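Local structure of ribulose bisphosphate carboxylase (Pyrococcus horikoshii, 2D69) at residues S97-F102 / A260-R265; A283-T286 / G292-M295; A47-I52 / A106-G111. The protein probably catalyses the carboxylation of ribulose 1,5-bisphosphate to two molecules of 3-phosphoglycerate, as part of an archaeal AMP degradation pathway. All blocks are in the same frame, centred on the assembly; numbering follows the deposited sequence.

How the contacts relate
Contacts 1 and 2 are buried and lie nearer the middle of the chain, while contact 3 is only partly buried and further out. Contact 1 ties a helix of the N-terminal domain to a helix of the barrel through one glutamine amide. Contact 2, in the connection from barrel strand 274-278 to helix 295-305, is held mostly by backbone atoms, and contact 3 by a carboxylate-amide pair within the N-terminal domain. The start of helix 98-105 serves contact 1, and the helix runs on into 106-111 of contact 3, where Phe-110 packs on Gly-292 and Ile-293 of contact 2. Contacts 1 and 2 come within about 5 Å, nearest atoms, without touching. All three also reach the second subunit.

Contact 1 of 3, residues S97-F102 / A260-R265; sequences SLVQLF and ALQYMR
Gln-262 OE1 receives two backbone N-H groups from the first turn of helix 98-105. Leu-98 N is nearer, at 2.9 Å from Gln-262 OE1, but that bond is bent and weak. Val-99 N lies 3.3 Å from Gln-262 OE1 in a straighter bond (166° at the hydrogen), the N standing 25° out of the plane of the Gln-262 amide carbonyl. The first N-H groups of a helix have no carbonyl of a preceding turn to bind, and the amide oxygen from the other helix takes that place. With CG anti to its own carbonyl carbon (chi1 -74°) and the chain extended beyond, Gln-262 reaches across from one helix to the other. Its NE2 binds Gly-96 O, which helps fix the rotation of the amide. Leu-98 CB, 3.7 Å from Gln-262 OE1, and Val-99 CG2, 3.5 Å from Gln-262 OE1, lie beside the same oxygen. Ser-97 is the N-cap: its OG accepts from Gln-100 N at 3.0 Å. The contact joins helix 98-105 of the N-terminal domain to helix 258-271 of the barrel; Leu-98 and Gln-262 also pack on Ile-305 of helix 295-305, and Val-99 reaches Thr-228 of the second subunit.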
ATOM      1  N   SER A  97      -3.549 -28.704   6.540  1.00 14.96           N
ATOM      2  CA  SER A  97      -3.862 -28.210   7.885  1.00 15.83           C
ATOM      3  C   SER A  97      -3.664 -29.282   8.962  1.00 15.81           C
ATOM      4  O   SER A  97      -4.535 -30.102   9.204  1.00 15.73           O
ATOM      5  CB  SER A  97      -5.284 -27.631   7.966  1.00 16.62           C
ATOM      6  OG  SER A  97      -5.633 -27.220   9.293  1.00 15.74           O
ATOM      7  N   LEU A  98      -2.518 -29.262   9.643  1.00 16.67           N
ATOM      8  CA  LEU A  98      -2.277 -30.229  10.724  1.00 15.77           C
ATOM      9  C   LEU A  98      -3.140 -29.892  11.873  1.00 14.74           C
ATOM     10  O   LEU A  98      -3.606 -30.781  12.581  1.00 14.12           O
ATOM     11  CB  LEU A  98      -0.841 -30.217  11.140  1.00 18.07           C
ATOM     12  CG  LEU A  98      -0.554 -31.275  12.236  1.00 20.04           C
ATOM     13  CD1 LEU A  98       0.444 -32.266  11.808  1.00 23.28           C
ATOM     14  CD2 LEU A  98      -0.136 -30.563  13.469  1.00 21.72           C
ATOM     15  N   VAL A  99      -3.424 -28.596  12.034  1.00 15.39           N
ATOM     16  CA  VAL A  99      -4.441 -28.155  13.010  1.00 13.59           C
ATOM     17  C   VAL A  99      -5.695 -28.982  12.852  1.00 13.34           C
ATOM     18  O   VAL A  99      -6.241 -29.534  13.835  1.00 13.76           O
ATOM     19  CB  VAL A  99      -4.753 -26.624  12.868  1.00 14.39           C
ATOM     20  CG1 VAL A  99      -5.721 -26.195  13.873  1.00 16.83           C
ATOM     21  CG2 VAL A  99      -3.446 -25.724  12.993  1.00 14.28           C
ATOM     22  N   GLN A 100      -6.197 -29.079  11.641  1.00 13.00           N
ATOM     23  CA  GLN A 100      -7.464 -29.828  11.435  1.00 12.01           C
ATOM     24  C   GLN A 100      -7.329 -31.339  11.637  1.00 11.34           C
ATOM     25  O   GLN A 100      -8.262 -32.007  12.169  1.00 12.02           O
ATOM     26  CB  GLN A 100      -8.109 -29.504  10.052  1.00 12.09           C
ATOM     27  CG  GLN A 100      -9.586 -30.133   9.939  1.00 11.26           C
ATOM     28  CD  GLN A 100      -9.627 -31.521   9.298  1.00 11.36           C
ATOM     29  OE1 GLN A 100     -10.664 -32.224   9.347  1.00 13.18           O
ATOM     30  NE2 GLN A 100      -8.531 -31.916   8.686  1.00  5.66           N
ATOM     31  N   LEU A 101      -6.209 -31.911  11.191  1.00 12.32           N
ATOM     32  CA  LEU A 101      -5.877 -33.328  11.446  1.00 12.62           C
ATOM     33  C   LEU A 101      -5.970 -33.633  12.948  1.00 13.63           C
ATOM     34  O   LEU A 101      -6.716 -34.552  13.395  1.00 12.79           O
ATOM     35  CB  LEU A 101      -4.473 -33.656  10.909  1.00 13.74           C
ATOM     36  CG  LEU A 101      -3.977 -35.087  11.263  1.00 16.28           C
ATOM     37  CD1 LEU A 101      -4.958 -36.108  10.758  1.00 15.30           C
ATOM     38  CD2 LEU A 101      -2.599 -35.342  10.709  1.00 15.40           C
ATOM     39  N   PHE A 102      -5.271 -32.841  13.747  1.00 13.53           N
ATOM     40  CA  PHE A 102      -5.240 -33.033  15.191  1.00 14.15           C
ATOM     41  C   PHE A 102      -6.567 -32.742  15.857  1.00 15.36           C
ATOM     42  O   PHE A 102      -6.900 -33.369  16.847  1.00 12.77           O
ATOM     43  CB  PHE A 102      -4.119 -32.215  15.832  1.00 15.46           C
ATOM     44  CG  PHE A 102      -2.813 -32.958  15.906  1.00 18.86           C
ATOM     45  CD1 PHE A 102      -2.418 -33.823  14.882  1.00 20.95           C
ATOM     46  CD2 PHE A 102      -2.008 -32.861  17.034  1.00 23.96           C
ATOM     47  CE1 PHE A 102      -1.214 -34.541  14.976  1.00 22.23           C
ATOM     48  CE2 PHE A 102      -0.812 -33.548  17.103  1.00 24.53           C
ATOM     49  CZ  PHE A 102      -0.425 -34.400  16.067  1.00 23.46           C
ATOM     50  N   ALA A 260      -0.208 -21.351  15.286  1.00 14.02           N
ATOM     51  CA  ALA A 260       0.854 -20.344  15.161  1.00 13.67           C
ATOM     52  C   ALA A 260       2.075 -20.937  14.520  1.00 14.16           C
ATOM     53  O   ALA A 260       2.687 -20.274  13.737  1.00 14.53           O
ATOM     54  CB  ALA A 260       1.210 -19.798  16.462  1.00 14.57           C
ATOM     55  N   LEU A 261       2.406 -22.188  14.847  1.00 14.96           N
ATOM     56  CA  LEU A 261       3.586 -22.851  14.267  1.00 15.36           C
ATOM     57  C   LEU A 261       3.484 -22.977  12.755  1.00 14.34           C
ATOM     58  O   LEU A 261       4.432 -22.679  12.046  1.00 13.39           O
ATOM     59  CB  LEU A 261       3.784 -24.235  14.843  1.00 14.41           C
ATOM     60  CG  LEU A 261       5.178 -24.814  14.998  1.00 18.02           C
ATOM     61  CD1 LEU A 261       5.258 -26.313  14.855  1.00 17.50           C
ATOM     62  CD2 LEU A 261       6.356 -24.108  14.325  1.00 16.94           C
ATOM     63  N   GLN A 262       2.302 -23.375  12.260  1.00 15.49           N
ATOM     64  CA  GLN A 262       2.147 -23.583  10.824  1.00 14.68           C
ATOM     65  C   GLN A 262       2.339 -22.261  10.126  1.00 14.03           C
ATOM     66  O   GLN A 262       3.014 -22.165   9.093  1.00 12.76           O
ATOM     67  CB  GLN A 262       0.793 -24.203  10.486  1.00 14.43           C
ATOM     68  CG  GLN A 262       0.665 -25.626  10.829  1.00 14.56           C
ATOM     69  CD  GLN A 262      -0.313 -26.344   9.913  1.00 17.33           C
ATOM     70  OE1 GLN A 262      -1.398 -26.694  10.327  1.00 15.81           O
ATOM     71  NE2 GLN A 262       0.058 -26.522   8.677  1.00 16.59           N
ATOM     72  N   TYR A 263       1.788 -21.202  10.685  1.00 14.15           N
ATOM     73  CA  TYR A 263       1.996 -19.913  10.036  1.00 14.15           C
ATOM     74  C   TYR A 263       3.437 -19.446  10.134  1.00 15.17           C
ATOM     75  O   TYR A 263       4.019 -18.890   9.149  1.00 14.99           O
ATOM     76  CB  TYR A 263       1.011 -18.885  10.599  1.00 14.72           C
ATOM     77  CG  TYR A 263       1.293 -17.497  10.079  1.00 15.41           C
ATOM     78  CD1 TYR A 263       1.095 -17.196   8.721  1.00 19.39           C
ATOM     79  CD2 TYR A 263       1.810 -16.520  10.890  1.00 15.62           C
ATOM     80  CE1 TYR A 263       1.361 -15.941   8.205  1.00 20.64           C
ATOM     81  CE2 TYR A 263       2.084 -15.252  10.375  1.00 20.18           C
ATOM     82  CZ  TYR A 263       1.855 -14.977   9.028  1.00 19.36           C
ATOM     83  OH  TYR A 263       2.110 -13.740   8.523  1.00 16.24           O
ATOM     84  N   MET A 264       4.056 -19.660  11.303  1.00 14.93           N
ATOM     85  CA  MET A 264       5.460 -19.245  11.483  1.00 14.89           C
ATOM     86  C   MET A 264       6.384 -19.955  10.546  1.00 13.92           C
ATOM     87  O   MET A 264       7.347 -19.382  10.108  1.00 14.58           O
ATOM     88  CB  MET A 264       5.920 -19.390  12.975  1.00 14.46           C
ATOM     89  CG  MET A 264       5.317 -18.321  13.907  1.00 16.75           C
ATOM     90  SD  MET A 264       5.734 -16.644  13.355  1.00 15.06           S
ATOM     91  CE  MET A 264       7.514 -16.630  13.228  1.00 17.41           C
ATOM     92  N   ARG A 265       6.031 -21.171  10.153  1.00 14.00           N
ATOM     93  CA  ARG A 265       6.796 -21.885   9.164  1.00 13.27           C
ATOM     94  C   ARG A 265       6.773 -21.168   7.799  1.00 13.82           C
ATOM     95  O   ARG A 265       7.766 -21.198   7.102  1.00 13.48           O
ATOM     96  CB  ARG A 265       6.271 -23.333   9.022  1.00 13.66           C
ATOM     97  CG  ARG A 265       6.951 -24.168   7.907  1.00 12.43           C
ATOM     98  CD  ARG A 265       8.407 -24.495   8.193  1.00 16.64           C
ATOM     99  NE  ARG A 265       9.035 -25.238   7.086  1.00 15.54           N
ATOM    100  CZ  ARG A 265       9.581 -24.679   6.008  1.00 15.64           C
ATOM    101  NH1 ARG A 265       9.645 -23.345   5.854  1.00 18.85           N
ATOM    102  NH2 ARG A 265      10.110 -25.444   5.057  1.00 15.09           N
TER

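Contact 2 of 3, residues A283-T286 / G292-M295; sequences AAFT and GITM
The connection from barrel strand 274-278 to helix 295-305 makes an excursion here, in which Phe-285 and Thr-286 lie against the short strand 292-293 and the start of the helix. Ile-293 N donates to Phe-285 O at 3.0 Å. The same oxygen meets Gly-292 CA at 3.3 Å in a CA-H...O contact. A side chain at Gly-292 would clash with that oxygen, and the backbone angles there by themselves call for glycine. A second CA-H...O contact runs the other way, from Thr-286 CA to Ile-293 O at 3.1 Å, so each segment offers the other both a carbonyl and a C-H.

Side chains add to this backbone pairing. A chi1 of 57° sets CG of Phe-285 between its backbone N and carbonyl carbon, and from there the ring approaches Ile-293 obliquely, Phe-285 CD1 lying 4.0 Å from Ile-293 CB. The methyl CG2 of Thr-286 sits 3.2 Å from Ile-293 O, while its OG1 turns to His-282 ND1. A water bridges the segments beyond this, donating to Thr-286 O and accepting from Met-295 N, so it links two backbone groups that do not bond to each other. Thr-294 is the N-cap of the following helix, its OG1 capping Ala-297 N and also bonded to Leu-121 O, and Met-295 touches Arg-279, a residue predicted to bind substrate.

Strand 292-293 runs parallel to strand 115-124 at the edge of the N-terminal domain's mixed sheet, joining barrel and domain; Phe-285 and Thr-286 pack on Leu-298 of helix 295-305, and Phe-285 meets Phe-285 of the second subunit.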
ATOM      1  N   ALA A 283       4.950 -32.352  28.658  1.00 19.60           N
ATOM      2  CA  ALA A 283       4.807 -33.426  29.630  1.00 19.25           C
ATOM      3  C   ALA A 283       3.477 -33.405  30.330  1.00 19.62           C
ATOM      4  O   ALA A 283       3.121 -34.393  31.014  1.00 19.55           O
ATOM      5  CB  ALA A 283       5.990 -33.421  30.644  1.00 19.66           C
ATOM      6  N   ALA A 284       2.702 -32.322  30.164  1.00 19.53           N
ATOM      7  CA  ALA A 284       1.297 -32.332  30.655  1.00 18.96           C
ATOM      8  C   ALA A 284       0.430 -33.385  29.968  1.00 19.57           C
ATOM      9  O   ALA A 284      -0.575 -33.921  30.556  1.00 18.89           O
ATOM     10  CB  ALA A 284       0.660 -30.929  30.472  1.00 19.29           C
ATOM     11  N   PHE A 285       0.773 -33.669  28.714  1.00 19.71           N
ATOM     12  CA  PHE A 285       0.121 -34.733  27.968  1.00 20.32           C
ATOM     13  C   PHE A 285       1.008 -35.869  27.403  1.00 19.97           C
ATOM     14  O   PHE A 285       0.449 -36.848  26.905  1.00 19.64           O
ATOM     15  CB  PHE A 285      -0.785 -34.139  26.852  1.00 21.58           C
ATOM     16  CG  PHE A 285      -0.087 -33.230  25.872  1.00 23.27           C
ATOM     17  CD1 PHE A 285       0.613 -33.749  24.793  1.00 26.31           C
ATOM     18  CD2 PHE A 285      -0.163 -31.846  26.021  1.00 24.80           C
ATOM     19  CE1 PHE A 285       1.253 -32.888  23.876  1.00 29.72           C
ATOM     20  CE2 PHE A 285       0.471 -30.998  25.152  1.00 25.92           C
ATOM     21  CZ  PHE A 285       1.168 -31.509  24.048  1.00 28.13           C
ATOM     22  N   THR A 286       2.343 -35.748  27.419  1.00 19.17           N
ATOM     23  CA  THR A 286       3.220 -36.811  26.867  1.00 19.59           C
ATOM     24  C   THR A 286       3.810 -37.783  27.878  1.00 20.07           C
ATOM     25  O   THR A 286       4.473 -38.754  27.468  1.00 19.80           O
ATOM     26  CB  THR A 286       4.451 -36.277  26.097  1.00 18.91           C
ATOM     27  OG1 THR A 286       5.328 -35.557  26.982  1.00 18.91           O
ATOM     28  CG2 THR A 286       4.069 -35.342  25.002  1.00 19.61           C
ATOM     29  N   GLY A 292      -2.852 -39.574  26.632  1.00 19.16           N
ATOM     30  CA  GLY A 292      -2.303 -38.383  26.029  1.00 19.23           C
ATOM     31  C   GLY A 292      -1.774 -38.576  24.631  1.00 18.94           C
ATOM     32  O   GLY A 292      -2.317 -39.311  23.832  1.00 19.13           O
ATOM     33  N   ILE A 293      -0.742 -37.838  24.307  1.00 19.38           N
ATOM     34  CA  ILE A 293      -0.133 -37.926  22.995  1.00 19.67           C
ATOM     35  C   ILE A 293       1.348 -38.177  23.235  1.00 19.10           C
ATOM     36  O   ILE A 293       1.956 -37.527  24.089  1.00 19.65           O
ATOM     37  CB  ILE A 293      -0.336 -36.614  22.243  1.00 20.05           C
ATOM     38  CG1 ILE A 293      -1.818 -36.206  22.174  1.00 20.44           C
ATOM     39  CG2 ILE A 293       0.246 -36.695  20.816  1.00 22.02           C
ATOM     40  CD1 ILE A 293      -1.972 -34.810  21.585  1.00 20.07           C
ATOM     41  N   THR A 294       1.940 -39.113  22.498  1.00 18.09           N
ATOM     42  CA  THR A 294       3.347 -39.433  22.730  1.00 16.91           C
ATOM     43  C   THR A 294       4.233 -38.354  22.160  1.00 16.47           C
ATOM     44  O   THR A 294       3.832 -37.629  21.259  1.00 14.63           O
ATOM     45  CB  THR A 294       3.731 -40.744  22.074  1.00 17.22           C
ATOM     46  OG1 THR A 294       3.545 -40.631  20.649  1.00 17.51           O
ATOM     47  CG2 THR A 294       2.845 -41.900  22.544  1.00 18.02           C
ATOM     48  N   MET A 295       5.461 -38.269  22.679  1.00 15.89           N
ATOM     49  CA  MET A 295       6.464 -37.347  22.176  1.00 16.40           C
ATOM     50  C   MET A 295       6.787 -37.678  20.717  1.00 16.40           C
ATOM     51  O   MET A 295       7.093 -36.780  19.947  1.00 15.05           O
ATOM     52  CB  MET A 295       7.767 -37.333  23.023  1.00 15.76           C
ATOM     53  CG  MET A 295       8.803 -36.281  22.551  1.00 17.99           C
ATOM     54  SD  MET A 295       8.152 -34.590  22.701  1.00 22.59           S
ATOM     55  CE  MET A 295       8.720 -33.847  21.228  1.00 23.47           C
TER
HETATM   56  O   HOH W   1       5.963 -39.589  25.379  1.00 32.12           O

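Contact 3 of 3, residues A47-I52 / A106-G111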
ATOM      1  N   ALA A  47     -13.019 -44.414  16.457  1.00 15.85           N
ATOM      2  CA  ALA A  47     -13.051 -44.272  14.977  1.00 16.42           C
ATOM      3  C   ALA A  47     -14.183 -43.314  14.576  1.00 16.41           C
ATOM      4  O   ALA A  47     -14.078 -42.439  13.684  1.00 14.81           O
ATOM      5  CB  ALA A  47     -13.230 -45.658  14.346  1.00 16.43           C
ATOM      6  N   SER A  48     -15.275 -43.492  15.289  1.00 15.16           N
ATOM      7  CA  SER A  48     -16.477 -42.701  15.125  1.00 16.00           C
ATOM      8  C   SER A  48     -16.284 -41.195  15.415  1.00 15.73           C
ATOM      9  O   SER A  48     -16.595 -40.322  14.593  1.00 15.07           O
ATOM     10  CB  SER A  48     -17.510 -43.248  16.109  1.00 15.65           C
ATOM     11  OG  SER A  48     -18.646 -42.514  15.925  1.00 18.84           O
ATOM     12  N   GLU A  49     -15.768 -40.897  16.597  1.00 15.56           N
ATOM     13  CA  GLU A  49     -15.665 -39.548  17.061  1.00 16.31           C
ATOM     14  C   GLU A  49     -14.542 -38.823  16.277  1.00 16.37           C
ATOM     15  O   GLU A  49     -14.585 -37.607  16.111  1.00 16.93           O
ATOM     16  CB  GLU A  49     -15.456 -39.544  18.566  1.00 17.94           C
ATOM     17  CG  GLU A  49     -15.438 -38.166  19.214  1.00 22.95           C
ATOM     18  CD  GLU A  49     -16.803 -37.486  19.238  1.00 28.44           C
ATOM     19  OE1 GLU A  49     -17.846 -38.209  19.112  1.00 32.08           O
ATOM     20  OE2 GLU A  49     -16.811 -36.228  19.373  1.00 29.97           O
ATOM     21  N   SER A  50     -13.567 -39.567  15.765  1.00 14.87           N
ATOM     22  CA  SER A  50     -12.534 -38.960  14.929  1.00 15.10           C
ATOM     23  C   SER A  50     -12.945 -38.902  13.450  1.00 15.37           C
ATOM     24  O   SER A  50     -12.180 -38.491  12.631  1.00 13.96           O
ATOM     25  CB  SER A  50     -11.185 -39.663  15.087  1.00 14.70           C
ATOM     26  OG  SER A  50     -11.238 -41.082  14.983  1.00 15.08           O
ATOM     27  N   SER A  51     -14.142 -39.347  13.103  1.00 14.77           N
ATOM     28  CA  SER A  51     -14.578 -39.320  11.710  1.00 16.36           C
ATOM     29  C   SER A  51     -15.971 -38.715  11.623  1.00 16.84           C
ATOM     30  O   SER A  51     -16.081 -37.543  11.873  1.00 18.09           O
ATOM     31  CB  SER A  51     -14.467 -40.718  11.045  1.00 15.85           C
ATOM     32  OG  SER A  51     -15.419 -41.656  11.532  1.00 18.25           O
ATOM     33  N   ILE A  52     -17.012 -39.488  11.326  1.00 17.58           N
ATOM     34  CA  ILE A  52     -18.337 -38.953  11.035  1.00 18.76           C
ATOM     35  C   ILE A  52     -19.286 -39.000  12.218  1.00 20.24           C
ATOM     36  O   ILE A  52     -20.405 -38.471  12.153  1.00 22.22           O
ATOM     37  CB  ILE A  52     -18.992 -39.691   9.826  1.00 19.23           C
ATOM     38  CG1 ILE A  52     -19.219 -41.185  10.084  1.00 21.42           C
ATOM     39  CG2 ILE A  52     -18.182 -39.580   8.585  1.00 21.28           C
ATOM     40  CD1 ILE A  52     -20.209 -41.812   9.139  1.00 24.23           C
ATOM     41  N   ALA A 106      -7.042 -36.244  17.610  1.00 18.81           N
ATOM     42  CA  ALA A 106      -6.444 -35.934  18.898  1.00 17.81           C
ATOM     43  C   ALA A 106      -7.317 -34.917  19.621  1.00 18.37           C
ATOM     44  O   ALA A 106      -6.797 -34.152  20.406  1.00 20.75           O
ATOM     45  CB  ALA A 106      -5.001 -35.416  18.717  1.00 17.43           C
ATOM     46  N   GLY A 107      -8.641 -34.990  19.426  1.00 18.85           N
ATOM     47  CA  GLY A 107      -9.580 -33.997  19.905  1.00 18.45           C
ATOM     48  C   GLY A 107     -10.515 -34.525  20.973  1.00 19.83           C
ATOM     49  O   GLY A 107     -10.072 -34.881  22.081  1.00 21.36           O
ATOM     50  N   ASN A 108     -11.795 -34.613  20.644  1.00 20.33           N
ATOM     51  CA  ASN A 108     -12.816 -35.054  21.592  1.00 21.12           C
ATOM     52  C   ASN A 108     -12.607 -36.464  22.068  1.00 20.66           C
ATOM     53  O   ASN A 108     -13.243 -36.870  23.053  1.00 22.31           O
ATOM     54  CB  ASN A 108     -14.207 -34.972  20.961  1.00 21.87           C
ATOM     55  CG  ASN A 108     -14.782 -33.576  21.017  1.00 26.07           C
ATOM     56  OD1 ASN A 108     -14.083 -32.620  21.407  1.00 33.41           O
ATOM     57  ND2 ASN A 108     -16.058 -33.432  20.638  1.00 26.77           N
ATOM     58  N   VAL A 109     -11.775 -37.235  21.375  1.00 20.05           N
ATOM     59  CA  VAL A 109     -11.648 -38.655  21.717  1.00 20.13           C
ATOM     60  C   VAL A 109     -11.099 -38.881  23.141  1.00 19.82           C
ATOM     61  O   VAL A 109     -11.418 -39.878  23.803  1.00 18.80           O
ATOM     62  CB  VAL A 109     -10.794 -39.453  20.690  1.00 20.46           C
ATOM     63  CG1 VAL A 109     -11.558 -39.679  19.401  1.00 22.17           C
ATOM     64  CG2 VAL A 109      -9.471 -38.796  20.425  1.00 19.03           C
ATOM     65  N   PHE A 110     -10.266 -37.953  23.592  1.00 19.25           N
ATOM     66  CA  PHE A 110      -9.588 -38.071  24.869  1.00 19.74           C
ATOM     67  C   PHE A 110     -10.519 -37.874  26.041  1.00 20.85           C
ATOM     68  O   PHE A 110     -10.207 -38.294  27.164  1.00 22.49           O
ATOM     69  CB  PHE A 110      -8.487 -37.031  24.963  1.00 19.25           C
ATOM     70  CG  PHE A 110      -7.300 -37.329  24.121  1.00 19.32           C
ATOM     71  CD1 PHE A 110      -6.909 -36.469  23.115  1.00 16.67           C
ATOM     72  CD2 PHE A 110      -6.517 -38.434  24.379  1.00 18.57           C
ATOM     73  CE1 PHE A 110      -5.781 -36.748  22.361  1.00 19.31           C
ATOM     74  CE2 PHE A 110      -5.362 -38.704  23.630  1.00 18.47           C
ATOM     75  CZ  PHE A 110      -4.987 -37.865  22.639  1.00 18.84           C
ATOM     76  N   GLY A 111     -11.657 -37.244  25.790  1.00 20.80           N
ATOM     77  CA  GLY A 111     -12.630 -37.009  26.823  1.00 21.77           C
ATOM     78  C   GLY A 111     -13.779 -38.011  26.892  1.00 22.43           C
ATOM     79  O   GLY A 111     -14.640 -37.836  27.701  1.00 22.98           O
TER
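Asn-108, at the start of a short 3-10 segment, hands its amide to Glu-49 at the end of helix 39-49. Its ND2 donates to Glu-49 OE2 at 3.2 Å with 154° at the hydrogen. The oxygen lies in the plane of the amide and is met nearly end-on to its C-O bond. The carboxylate and amide planes are within 16° of parallel, although the two side chains pass each other at a slant. The acid gets there by a bent chain: CG is anti to the backbone N, and a turn at the next bond (chi2 71°) brings the carboxylate alongside Asn-108, with Glu-49 CG 3.8 Å from Asn-108 CB. The same CB also lies 3.3 Å from Glu-49 OE2, so this oxygen runs beside the asparagine from CB to ND2.

Both residues pack on Glu-189 of the second subunit, a predicted magnesium ligand, consistent with the RuBisCO arrangement in which the N-terminal domain of one subunit completes the active site in the barrel of its partner. With Glu-49 cut back to an alanine, OE2 is gone, and the Asn-108 amide is likely to be left without this acceptor and freer to turn at the subunit boundary.

Next along the segment, Val-109 supplies the apolar half of the contact. Its CG1 lies 4.0 Å from Glu-49 CB, the two side chains running past each other in opposite directions, and 4.3 Å from Ser-50 CB. Ser-50 OG bonds to Ile-46 O and Tyr-88 OH. Phe-110 packs, like Val-109, on Leu-118 of strand 115-124, and its carbonyl oxygen accepts from Arg-287 NH1 of the second subunit.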